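Local coordinates for LbaCas13a H328A (C2c2) (PDB 5WLH), which binds a pre-crRNA guide and, as a CRISPR-Cas13a nuclease, probably uses the processed guide to recognise and cleave target RNA, at residues A[278-281]-A[282-286]; A[287-291]-A[292-296]; A[393-397]-A[398-402]; A[1172-1175]-A[1176-1180]; A[1210-1213]-A[1214-1218]. One frame throughout, in Å; residues are numbered along the deposited sequence.

Interaction 1. Residues A[278-281]-A[282-286]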
# COMPACT_ATOMS: atom_id res chain seq x y z
N GLU A 278 28.70 3.17 -15.05
CA GLU A 278 29.78 2.24 -14.70
C GLU A 278 30.67 2.81 -13.61
O GLU A 278 31.16 2.08 -12.75
CB GLU A 278 30.60 1.89 -15.94
CG GLU A 278 29.90 1.00 -16.96
CD GLU A 278 29.85 -0.48 -16.58
OE1 GLU A 278 30.33 -0.86 -15.49
OE2 GLU A 278 29.34 -1.28 -17.39
N ALA A 279 30.90 4.13 -13.64
CA ALA A 279 31.74 4.73 -12.61
C ALA A 279 31.07 4.62 -11.25
O ALA A 279 31.74 4.37 -10.24
CB ALA A 279 32.04 6.20 -12.93
N PHE A 280 29.75 4.80 -11.21
CA PHE A 280 29.05 4.69 -9.95
C PHE A 280 29.00 3.24 -9.48
O PHE A 280 29.10 2.97 -8.28
CB PHE A 280 27.64 5.26 -10.06
CG PHE A 280 26.89 5.22 -8.76
CD1 PHE A 280 27.22 6.08 -7.73
CD2 PHE A 280 25.91 4.26 -8.54
CE1 PHE A 280 26.58 6.03 -6.52
CE2 PHE A 280 25.26 4.21 -7.32
CZ PHE A 280 25.58 5.09 -6.31
N LYS A 281 28.84 2.30 -10.41
CA LYS A 281 28.95 0.89 -10.05
C LYS A 281 30.27 0.60 -9.35
O LYS A 281 30.33 -0.15 -8.37
CB LYS A 281 28.82 0.04 -11.32
CG LYS A 281 28.99 -1.44 -11.09
CD LYS A 281 28.02 -2.19 -11.97
CE LYS A 281 28.59 -2.46 -13.33
NZ LYS A 281 29.72 -3.41 -13.22
N LYS A 282 31.35 1.23 -9.83
CA LYS A 282 32.64 1.06 -9.17
C LYS A 282 32.64 1.72 -7.80
O LYS A 282 33.20 1.18 -6.85
CB LYS A 282 33.77 1.62 -10.04
CG LYS A 282 35.13 1.57 -9.32
CD LYS A 282 36.29 1.70 -10.29
CE LYS A 282 37.61 1.84 -9.54
NZ LYS A 282 37.88 3.26 -9.18
N PHE A 283 31.99 2.89 -7.67
CA PHE A 283 31.83 3.51 -6.36
C PHE A 283 31.17 2.54 -5.38
O PHE A 283 31.60 2.44 -4.23
CB PHE A 283 31.00 4.79 -6.48
CG PHE A 283 30.66 5.43 -5.16
CD1 PHE A 283 29.50 5.09 -4.46
CD2 PHE A 283 31.48 6.41 -4.63
CE1 PHE A 283 29.20 5.69 -3.26
CE2 PHE A 283 31.17 7.02 -3.43
CZ PHE A 283 30.03 6.65 -2.73
N LEU A 284 30.09 1.88 -5.80
CA LEU A 284 29.39 0.98 -4.88
C LEU A 284 30.28 -0.16 -4.44
O LEU A 284 30.23 -0.59 -3.28
CB LEU A 284 28.13 0.43 -5.54
CG LEU A 284 26.96 1.39 -5.68
CD1 LEU A 284 25.86 0.63 -6.44
CD2 LEU A 284 26.47 1.90 -4.31
N SER A 285 31.10 -0.66 -5.36
CA SER A 285 32.07 -1.71 -5.02
C SER A 285 33.11 -1.20 -4.03
O SER A 285 33.37 -1.83 -3.00
CB SER A 285 32.72 -2.22 -6.30
OG SER A 285 33.64 -3.27 -6.02
N ASP A 286 33.72 -0.05 -4.33
CA ASP A 286 34.78 0.50 -3.47
C ASP A 286 34.25 0.93 -2.12
O ASP A 286 34.97 0.84 -1.11
CB ASP A 286 35.43 1.70 -4.16
CG ASP A 286 36.25 1.29 -5.36
OD1 ASP A 286 36.62 0.10 -5.43
OD2 ASP A 286 36.51 2.16 -6.22

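Interaction 2. Residues A[287-291]-A[292-296]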
# COMPACT_ATOMS: atom_id res chain seq x y z
N TYR A 287 33.02 1.43 -2.07
CA TYR A 287 32.48 1.95 -0.83
C TYR A 287 32.22 0.83 0.17
O TYR A 287 32.19 1.09 1.38
CB TYR A 287 31.19 2.74 -1.10
CG TYR A 287 30.72 3.54 0.10
CD1 TYR A 287 31.27 4.79 0.39
CD2 TYR A 287 29.76 3.03 0.96
CE1 TYR A 287 30.87 5.52 1.49
CE2 TYR A 287 29.35 3.75 2.07
CZ TYR A 287 29.91 5.00 2.33
OH TYR A 287 29.53 5.71 3.42
N ALA A 288 32.02 -0.39 -0.31
CA ALA A 288 31.73 -1.52 0.58
C ALA A 288 33.05 -2.01 1.17
O ALA A 288 33.60 -3.04 0.79
CB ALA A 288 31.01 -2.62 -0.19
N SER A 289 33.56 -1.22 2.11
CA SER A 289 34.83 -1.48 2.78
C SER A 289 34.60 -1.48 4.28
O SER A 289 34.04 -0.53 4.83
CB SER A 289 35.88 -0.42 2.41
OG SER A 289 36.90 -0.36 3.40
N LEU A 290 35.03 -2.56 4.96
CA LEU A 290 34.89 -2.60 6.41
C LEU A 290 35.72 -1.53 7.10
O LEU A 290 35.40 -1.15 8.23
CB LEU A 290 35.26 -3.99 6.93
CG LEU A 290 34.52 -5.10 6.17
CD1 LEU A 290 35.02 -6.46 6.61
CD2 LEU A 290 33.02 -4.97 6.40
N ASP A 291 36.76 -1.02 6.44
CA ASP A 291 37.57 0.06 7.00
C ASP A 291 36.78 1.36 6.87
O ASP A 291 36.64 1.90 5.77
CB ASP A 291 38.91 0.15 6.27
CG ASP A 291 39.81 1.24 6.82
OD1 ASP A 291 39.35 2.07 7.63
OD2 ASP A 291 40.99 1.26 6.42
N GLU A 292 36.31 1.89 8.00
CA GLU A 292 35.43 3.04 7.96
C GLU A 292 36.13 4.29 7.45
O GLU A 292 35.47 5.23 7.02
CB GLU A 292 34.83 3.29 9.34
CG GLU A 292 33.81 2.22 9.72
CD GLU A 292 33.01 2.56 10.95
OE1 GLU A 292 33.56 3.19 11.87
OE2 GLU A 292 31.80 2.21 10.97
N ARG A 293 37.46 4.30 7.49
CA ARG A 293 38.20 5.45 6.98
C ARG A 293 38.09 5.56 5.46
O ARG A 293 38.09 6.68 4.93
CB ARG A 293 39.67 5.33 7.41
CG ARG A 293 39.83 5.31 8.93
CD ARG A 293 41.27 4.92 9.31
NE ARG A 293 41.66 3.64 8.72
CZ ARG A 293 42.89 3.15 8.73
NH1 ARG A 293 43.87 3.83 9.31
NH2 ARG A 293 43.14 1.97 8.16
N VAL A 294 37.99 4.43 4.76
CA VAL A 294 37.81 4.45 3.31
C VAL A 294 36.46 5.05 2.95
O VAL A 294 36.35 5.90 2.06
CB VAL A 294 37.95 3.02 2.75
CG1 VAL A 294 37.49 2.96 1.29
CG2 VAL A 294 39.38 2.50 2.89
N ARG A 295 35.42 4.63 3.66
CA ARG A 295 34.09 5.16 3.42
C ARG A 295 34.01 6.64 3.79
O ARG A 295 33.44 7.44 3.04
CB ARG A 295 33.05 4.36 4.20
CG ARG A 295 33.14 2.87 3.95
CD ARG A 295 31.80 2.17 4.21
NE ARG A 295 31.21 2.43 5.53
CZ ARG A 295 31.60 1.88 6.68
NH1 ARG A 295 32.63 1.03 6.73
NH2 ARG A 295 30.96 2.20 7.79
N ASP A 296 34.58 7.02 4.94
CA ASP A 296 34.59 8.42 5.34
C ASP A 296 35.21 9.29 4.25
O ASP A 296 34.69 10.36 3.93
CB ASP A 296 35.35 8.60 6.65
CG ASP A 296 34.55 8.16 7.85
OD1 ASP A 296 33.56 7.43 7.66
OD2 ASP A 296 34.91 8.55 8.99
O HOH W 1 31.14 7.06 5.83
O HOH W 2 32.80 -1.07 9.16

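Interaction 3. Residues A[393-397]-A[398-402]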
# COMPACT_ATOMS: atom_id res chain seq x y z
N ARG A 393 40.16 16.96 -4.47
CA ARG A 393 38.96 17.38 -3.76
C ARG A 393 37.83 16.39 -3.97
O ARG A 393 37.09 16.08 -3.03
CB ARG A 393 38.49 18.75 -4.27
CG ARG A 393 39.15 19.93 -3.61
CD ARG A 393 38.80 21.21 -4.36
NE ARG A 393 39.67 22.31 -3.95
CZ ARG A 393 40.82 22.60 -4.53
NH1 ARG A 393 41.26 21.89 -5.56
NH2 ARG A 393 41.54 23.62 -4.08
N TYR A 394 37.65 15.93 -5.20
CA TYR A 394 36.54 15.10 -5.63
C TYR A 394 37.09 13.71 -5.93
O TYR A 394 38.18 13.35 -5.45
CB TYR A 394 35.85 15.78 -6.81
CG TYR A 394 35.69 17.28 -6.60
CD1 TYR A 394 34.92 17.77 -5.56
CD2 TYR A 394 36.36 18.20 -7.41
CE1 TYR A 394 34.79 19.14 -5.33
CE2 TYR A 394 36.24 19.56 -7.20
CZ TYR A 394 35.46 20.02 -6.16
OH TYR A 394 35.33 21.37 -5.94
N PHE A 395 36.36 12.94 -6.73
CA PHE A 395 36.86 11.62 -7.06
C PHE A 395 37.88 11.69 -8.19
O PHE A 395 37.83 12.57 -9.06
CB PHE A 395 35.69 10.70 -7.42
CG PHE A 395 34.74 10.48 -6.26
CD1 PHE A 395 35.05 9.59 -5.25
CD2 PHE A 395 33.56 11.21 -6.17
CE1 PHE A 395 34.17 9.41 -4.17
CE2 PHE A 395 32.70 11.04 -5.12
CZ PHE A 395 33.00 10.14 -4.11
N ASP A 396 38.85 10.76 -8.15
CA ASP A 396 39.81 10.65 -9.25
C ASP A 396 39.12 10.35 -10.57
O ASP A 396 39.60 10.76 -11.63
CB ASP A 396 40.84 9.56 -8.97
CG ASP A 396 41.70 9.83 -7.75
OD1 ASP A 396 41.66 10.95 -7.20
OD2 ASP A 396 42.44 8.90 -7.35
N ASP A 397 38.03 9.60 -10.53
CA ASP A 397 37.34 9.19 -11.75
C ASP A 397 36.44 10.34 -12.19
O ASP A 397 35.44 10.63 -11.53
CB ASP A 397 36.55 7.91 -11.52
CG ASP A 397 36.04 7.30 -12.79
OD1 ASP A 397 35.92 8.01 -13.82
OD2 ASP A 397 35.75 6.08 -12.78
N LYS A 398 36.81 10.99 -13.30
CA LYS A 398 36.02 12.11 -13.82
C LYS A 398 34.58 11.70 -14.07
O LYS A 398 33.66 12.49 -13.86
CB LYS A 398 36.64 12.64 -15.11
CG LYS A 398 38.12 12.99 -14.99
CD LYS A 398 38.41 14.41 -15.48
CE LYS A 398 39.63 15.01 -14.77
NZ LYS A 398 39.36 15.35 -13.34
N MET A 399 34.36 10.47 -14.55
CA MET A 399 33.00 10.06 -14.87
C MET A 399 32.17 9.87 -13.61
O MET A 399 30.93 10.00 -13.66
CB MET A 399 33.02 8.78 -15.71
CG MET A 399 33.52 9.00 -17.15
SD MET A 399 32.92 10.54 -17.91
CE MET A 399 31.68 9.90 -19.05
N LEU A 400 32.81 9.58 -12.48
CA LEU A 400 32.08 9.49 -11.22
C LEU A 400 31.67 10.87 -10.71
O LEU A 400 30.56 11.04 -10.20
CB LEU A 400 32.91 8.74 -10.17
CG LEU A 400 32.22 8.57 -8.81
CD1 LEU A 400 30.91 7.83 -8.98
CD2 LEU A 400 33.13 7.85 -7.82
N ASN A 401 32.55 11.86 -10.83
CA ASN A 401 32.16 13.22 -10.49
C ASN A 401 30.99 13.68 -11.35
O ASN A 401 30.07 14.34 -10.85
CB ASN A 401 33.35 14.16 -10.65
CG ASN A 401 34.49 13.83 -9.70
OD1 ASN A 401 34.27 13.51 -8.52
ND2 ASN A 401 35.72 13.91 -10.20
N MET A 402 31.02 13.35 -12.64
CA MET A 402 29.94 13.73 -13.53
C MET A 402 28.67 12.97 -13.19
O MET A 402 27.57 13.54 -13.26
CB MET A 402 30.33 13.49 -14.98
CG MET A 402 31.34 14.48 -15.55
SD MET A 402 30.77 16.19 -15.44
CE MET A 402 29.33 16.11 -16.47

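Interaction 4. Residues A[1172-1175]-A[1176-1180]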
# COMPACT_ATOMS: atom_id res chain seq x y z
N ILE A 1172 29.50 -14.45 5.63
CA ILE A 1172 28.87 -13.20 6.04
C ILE A 1172 27.45 -13.14 5.50
O ILE A 1172 26.54 -12.69 6.20
CB ILE A 1172 29.69 -11.98 5.60
CG1 ILE A 1172 28.96 -10.67 5.97
CG2 ILE A 1172 29.93 -11.99 4.13
CD1 ILE A 1172 28.86 -10.43 7.43
N LEU A 1173 27.23 -13.63 4.28
CA LEU A 1173 25.89 -13.57 3.70
C LEU A 1173 24.95 -14.52 4.40
O LEU A 1173 23.80 -14.16 4.70
CB LEU A 1173 25.95 -13.89 2.21
CG LEU A 1173 26.88 -13.04 1.36
CD1 LEU A 1173 26.87 -13.54 -0.08
CD2 LEU A 1173 26.48 -11.56 1.45
N TYR A 1174 25.41 -15.74 4.66
CA TYR A 1174 24.63 -16.69 5.45
C TYR A 1174 24.24 -16.07 6.79
O TYR A 1174 23.07 -16.11 7.20
CB TYR A 1174 25.44 -17.98 5.67
CG TYR A 1174 24.72 -18.93 6.60
CD1 TYR A 1174 24.84 -18.82 7.98
CD2 TYR A 1174 23.89 -19.92 6.09
CE1 TYR A 1174 24.14 -19.65 8.83
CE2 TYR A 1174 23.19 -20.78 6.94
CZ TYR A 1174 23.33 -20.65 8.30
OH TYR A 1174 22.62 -21.47 9.14
N GLN A 1175 25.22 -15.48 7.48
CA GLN A 1175 24.98 -15.01 8.84
C GLN A 1175 24.05 -13.81 8.84
O GLN A 1175 23.26 -13.64 9.79
CB GLN A 1175 26.31 -14.68 9.51
CG GLN A 1175 27.18 -15.96 9.67
CD GLN A 1175 26.89 -16.66 10.98
OE1 GLN A 1175 26.04 -17.55 11.06
NE2 GLN A 1175 27.53 -16.21 12.04
N ILE A 1176 24.10 -12.97 7.80
CA ILE A 1176 23.15 -11.87 7.70
C ILE A 1176 21.73 -12.42 7.60
O ILE A 1176 20.83 -11.99 8.33
CB ILE A 1176 23.48 -10.96 6.51
CG1 ILE A 1176 24.75 -10.14 6.81
CG2 ILE A 1176 22.29 -10.00 6.25
CD1 ILE A 1176 25.33 -9.42 5.61
N CYS A 1177 21.52 -13.37 6.70
CA CYS A 1177 20.17 -13.88 6.51
C CYS A 1177 19.69 -14.65 7.73
O CYS A 1177 18.50 -14.62 8.05
CB CYS A 1177 20.09 -14.77 5.27
SG CYS A 1177 20.28 -13.85 3.74
N ALA A 1178 20.61 -15.31 8.44
CA ALA A 1178 20.18 -16.03 9.62
C ALA A 1178 19.61 -15.09 10.66
O ALA A 1178 18.77 -15.50 11.47
CB ALA A 1178 21.34 -16.84 10.21
N MET A 1179 20.05 -13.82 10.69
CA MET A 1179 19.47 -12.91 11.67
C MET A 1179 17.99 -12.71 11.45
O MET A 1179 17.27 -12.36 12.39
CB MET A 1179 20.17 -11.55 11.61
CG MET A 1179 21.59 -11.57 12.09
SD MET A 1179 22.20 -9.87 12.28
CE MET A 1179 22.64 -9.48 10.61
N TYR A 1180 17.51 -12.89 10.23
CA TYR A 1180 16.15 -12.50 9.88
C TYR A 1180 15.22 -13.67 9.59
O TYR A 1180 14.04 -13.44 9.30
CB TYR A 1180 16.18 -11.59 8.65
CG TYR A 1180 16.99 -10.34 8.91
CD1 TYR A 1180 16.46 -9.29 9.63
CD2 TYR A 1180 18.30 -10.23 8.45
CE1 TYR A 1180 17.20 -8.14 9.87
CE2 TYR A 1180 19.06 -9.09 8.70
CZ TYR A 1180 18.49 -8.05 9.41
OH TYR A 1180 19.24 -6.92 9.66

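Interaction 5. Residues A[1210-1213]-A[1214-1218]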
# COMPACT_ATOMS: atom_id res chain seq x y z
N GLY A 1210 22.63 -10.15 18.61
CA GLY A 1210 23.70 -10.37 19.58
C GLY A 1210 24.67 -11.45 19.14
O GLY A 1210 25.89 -11.28 19.21
N GLU A 1211 24.13 -12.57 18.66
CA GLU A 1211 25.00 -13.65 18.22
C GLU A 1211 25.83 -13.23 17.02
O GLU A 1211 27.01 -13.59 16.91
CB GLU A 1211 24.15 -14.88 17.89
CG GLU A 1211 23.47 -15.43 19.11
CD GLU A 1211 22.32 -16.33 18.76
OE1 GLU A 1211 21.97 -16.43 17.56
OE2 GLU A 1211 21.75 -16.94 19.70
N PHE A 1212 25.24 -12.47 16.09
CA PHE A 1212 25.99 -11.98 14.95
C PHE A 1212 27.18 -11.14 15.40
O PHE A 1212 28.28 -11.28 14.86
CB PHE A 1212 25.10 -11.14 14.04
CG PHE A 1212 25.77 -10.69 12.80
CD1 PHE A 1212 26.53 -9.51 12.80
CD2 PHE A 1212 25.66 -11.42 11.64
CE1 PHE A 1212 27.15 -9.09 11.65
CE2 PHE A 1212 26.28 -11.00 10.48
CZ PHE A 1212 27.03 -9.83 10.48
N TYR A 1213 26.95 -10.25 16.36
CA TYR A 1213 28.03 -9.47 16.94
C TYR A 1213 29.15 -10.37 17.45
O TYR A 1213 30.33 -10.08 17.25
CB TYR A 1213 27.49 -8.58 18.05
CG TYR A 1213 27.02 -7.22 17.57
CD1 TYR A 1213 25.77 -7.07 16.95
CD2 TYR A 1213 27.81 -6.08 17.73
CE1 TYR A 1213 25.33 -5.82 16.52
CE2 TYR A 1213 27.38 -4.83 17.29
CZ TYR A 1213 26.14 -4.71 16.68
OH TYR A 1213 25.71 -3.47 16.24
N ARG A 1214 28.80 -11.49 18.09
CA ARG A 1214 29.81 -12.41 18.60
C ARG A 1214 30.45 -13.24 17.50
O ARG A 1214 31.58 -13.71 17.66
CB ARG A 1214 29.22 -13.32 19.69
CG ARG A 1214 28.55 -12.51 20.78
CD ARG A 1214 29.37 -12.43 22.06
NE ARG A 1214 30.15 -13.64 22.32
CZ ARG A 1214 31.45 -13.66 22.58
NH1 ARG A 1214 32.17 -12.55 22.58
NH2 ARG A 1214 32.05 -14.82 22.81
N TYR A 1215 29.76 -13.42 16.37
CA TYR A 1215 30.40 -13.96 15.18
C TYR A 1215 31.41 -12.99 14.61
O TYR A 1215 32.56 -13.35 14.33
CB TYR A 1215 29.33 -14.30 14.14
CG TYR A 1215 29.81 -14.25 12.70
CD1 TYR A 1215 30.74 -15.17 12.22
CD2 TYR A 1215 29.31 -13.30 11.82
CE1 TYR A 1215 31.16 -15.13 10.93
CE2 TYR A 1215 29.72 -13.26 10.52
CZ TYR A 1215 30.65 -14.17 10.07
OH TYR A 1215 31.06 -14.12 8.77
N ALA A 1216 31.00 -11.75 14.41
CA ALA A 1216 31.86 -10.76 13.78
C ALA A 1216 32.95 -10.27 14.71
O ALA A 1216 33.90 -9.63 14.24
CB ALA A 1216 31.03 -9.58 13.30
N LYS A 1217 32.84 -10.56 16.00
CA LYS A 1217 33.59 -9.87 17.04
C LYS A 1217 35.09 -10.00 16.86
O LYS A 1217 35.84 -9.15 17.35
CB LYS A 1217 33.18 -10.42 18.40
CG LYS A 1217 33.36 -9.47 19.52
CD LYS A 1217 32.17 -9.52 20.41
CE LYS A 1217 32.60 -9.35 21.82
NZ LYS A 1217 33.42 -8.12 21.90
N SER A 1218 35.53 -11.04 16.18
CA SER A 1218 36.94 -11.24 15.90
C SER A 1218 37.49 -10.21 14.92
O SER A 1218 38.70 -9.95 14.92
CB SER A 1218 37.12 -12.65 15.37
OG SER A 1218 35.99 -13.02 14.59

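Interaction 1. Residues A[278-281]-A[282-286]
Four consecutive backbone bonds join residues 278-281 to residues 282-286, each running from an amide back to the carbonyl four positions earlier, the pattern of an alpha-helix. Lys282 N donates to Glu278 O and Phe283 N to Ala279 O, both at 3.0 Å. Leu284 N follows with a bond of 2.9 Å to Phe280 O, and Ser285 N closes the series on Lys281 O. Both segments belong to the helix 268-287, which is amphipathic here: Phe280, Phe283 and Leu284 lie in the interior, while the charged residues face outward. Phe280 has its CG opposite the backbone nitrogen, chi1 -178°, which leans the ring along the helix toward the next turn, where CE1 and CE2, on its two sides, meet different neighbours. CE1 approaches Phe283 CD1 at 3.7 Å. The two rings lie nearly parallel, with planes 14° apart, but are slid so far past one another that they hardly overlap. Large apolar side chains suit this face because they also reach other elements: Phe280 stacks on Phe403, Phe283 meets Phe404 edge-to-face, and Leu284 packs on Ile260 of the strand 258-260 and Ile444 of the helix 429-458. On the polar side, Lys281 NZ pairs with Glu278 OE1 at 3.5 Å and also with Glu253, bending its flexible chain back to do so. Lys282 reaches forward instead, forming a salt bridge from NZ to Asp286 OD2 whose hydrogen bond is weak. The branched end of Leu284 completes the apolar ridge, its CG lying 3.7 Å from Phe280 CE2.

Interaction 2. Residues A[287-291]-A[292-296]
Glu292 follows directly on Asp291, the N-cap of the helix 292-311, and begins the first turn. Its carboxylate reaches along the helix to Arg295, OE2 accepting from NH2 at 3.3 Å in a salt bridge. Arg293 is held twice by the cap residue. Its backbone N donates to Asp291 OD1 at 2.9 Å, arriving from above the carboxylate plane, and its guanidinium grips the same carboxylate side-on. NE gives a nearly straight bond of 3.0 Å to Asp291 OD1, on the syn lone pair, and NH2 bonds Asp291 OD2 at 2.9 Å. The two flat groups are almost coplanar. Val294 adds a backbone bond from N to Asp291 O. Arg295 turns inward, CG opposite its own carbonyl carbon (chi1 -53°), so that CD lies over one face of the Tyr287 ring, 4.0 Å from its centroid, a CH-pi contact. Farther out, NH1 bonds Ser289 O at 2.8 Å close to the guanidinium plane, while Glu1231 pairs with NE and also bonds Tyr287 OH. Asp296 OD1 is linked to Tyr287 OH by a water that donates to both. Aspartate suits the cap because its short side chain can fold back onto the helix start. With Arg293 N and NE both on Asp291 OD1 and NH2 on Asp291 OD2, the carboxylate is fixed in rotation and probably stays ionised, favoured further by the positive end of the helix dipole.

Interaction 3. Residues A[393-397]-A[398-402]
The carbonyl oxygen of Phe395 is gripped by two side-chain amides: Asn401 ND2 donates to it at 2.7 Å, and Asn390 ND2 binds it as well. The other half of the Asn401 amide answers the same residue, since its OD1 accepts from Phe395 N at 2.8 Å, in the carbonyl plane and on a lone pair. One asparagine thus satisfies both backbone polar groups of Phe395, imitating a strand partner for a buried loop residue. Asparagine fits because its amide carries a donor and an acceptor side by side, and chi1 of -63° swings that amide back over the loop. Were Asn401 an alanine, Phe395 N would probably lose its acceptor and Phe395 O one of its two amide donors, leaving this piece of backbone less firmly held. Asp397 is the N-cap of the helix 398-417. Its OD1 accepts the capping bond from Met399 N at 3.0 Å, met from above the carboxylate plane, and Asp397 O takes Asn401 N at 3.2 Å. The apolar share falls to Leu400, whose CD2 stands over one face of the Phe395 ring, 3.7 Å from its centroid and somewhat toward the rim, a CH-pi contact. The same ring meets Asn401 OD1 near its plane, at the edge. Residues 393-397 lie in the loop between the helices 357-388 and 398-417: Tyr394 packs on Leu305 and Leu308 of the helix 292-311, and Asp397 and Met399 lie against Ala279 and Ala275 of the helix 268-287.

Interaction 4. Residues A[1172-1175]-A[1176-1180]
Ile1176 leans back on the preceding turn, where its longer branch crosses Ile1172 at a slant. The CD1 end of that branch is 3.9 Å from Ile1172 CG1, while CG1 of Ile1176 sits 3.2 Å from Ile1172 O. This close approach follows from chi1 of -72°, which sets CG1 beside the backbone nitrogen and so back toward the carbonyl that this nitrogen binds, Ile1176 N to Ile1172 O at 2.9 Å. A branched aliphatic suits the place, since one branch can fill the step between turns while the other points along the helix. A serine in place of Ile1176 would probably open a gap beside Ile1172 and against His1141, with the apolar contact between the two isoleucines lost. Gln1175 stays close to the next residue only through CB, 3.3 Å from Ile1176 N. Its chain then bends away at chi2, and the amide leaves the contact to bond Tyr1187 O through NE2, so a long polar side chain is satisfied in a buried setting. Ala1178 contributes a single methyl: its N donates to Tyr1174 O at 2.9 Å, and its CB lies 4.2 Å from Tyr1174 CE1, leaving room for the large ring, whose OH bonds Pro1185 O. Leu1173 O holds Cys1177 N at 3.1 Å, and Met1179 N binds Gln1175 O only weakly. The helix 1171-1180 packs against the helices 1106-1145 and 1205-1216, and the i to i+4 pairing of Ile1172 with Ile1176 and of Tyr1174 with Ala1178 is that of a buried alpha-helix.

Interaction 5. Residues A[1210-1213]-A[1214-1218]
Phe1212 O receives Ala1216 N at 2.8 Å in a nearly straight bond, with an angle of 165° at the hydrogen. Beside it, Tyr1215 N reaches Glu1211 O at the same length, and Arg1214 N reaches Gly1210 O at 3.1 Å. The polar ends of the side chains work outward from this ladder: Tyr1215 OH bonds Thr1154 O, Tyr1213 OH bonds Asp1224, and Arg1214, bent at chi2 and chi3, sends NE to Val1189 O. Long side chains suit these places, each carrying a donor from the helix surface to a partner on a separate piece of chain. All of this belongs to the last turns of the alpha-helix 1205-1216, where Phe1212, Tyr1215 and Ala1216 are buried. The aromatic pair makes a T-shaped (edge-to-face) stack, in which the edge of Tyr1215 is directed at the face of Phe1212, with centroids 5.5 Å apart and planes at 70°. Tyr1215 CD2 does the touching, 4.0 Å from Phe1212 CE2 and toward the rim of the ring. The Phe1212 side chain gets there by extending opposite its backbone nitrogen, chi1 -176°, with the ring leaning toward the next turn. Tyr1215 CB rests on the same carbonyl that binds Ala1216, 3.3 Å from Phe1212 O. A small residue fits the following position: Ala1216 CB lies 4.2 Å from Phe1212 CE1 and also packs on Cys1225, while Phe1212 also packs on Tyr1226.

In the fold
Interactions 1, 2 and 3 form one cluster. The residues of interactions 1 and 2 follow each other in the chain and touch, while interaction 3 packs onto interaction 1 where Phe395 CZ meets Phe283 CE2 at 3.7 Å. Interactions 4 and 5 make a second pair, their helices joined by Ile1172 and Met1179 against Phe1212. Interaction 4 is buried throughout; the others mix buried residues with exposed ones. Interactions 2 and 3 are both loop-to-helix starts with an aspartate N-cap, so polar bonds dominate, the first adding a salt bridge and the second an asparagine amide bonded to both backbone groups of Phe395. Interactions 1, 4 and 5 lie within helices and rely chiefly on apolar or aromatic packing between turns.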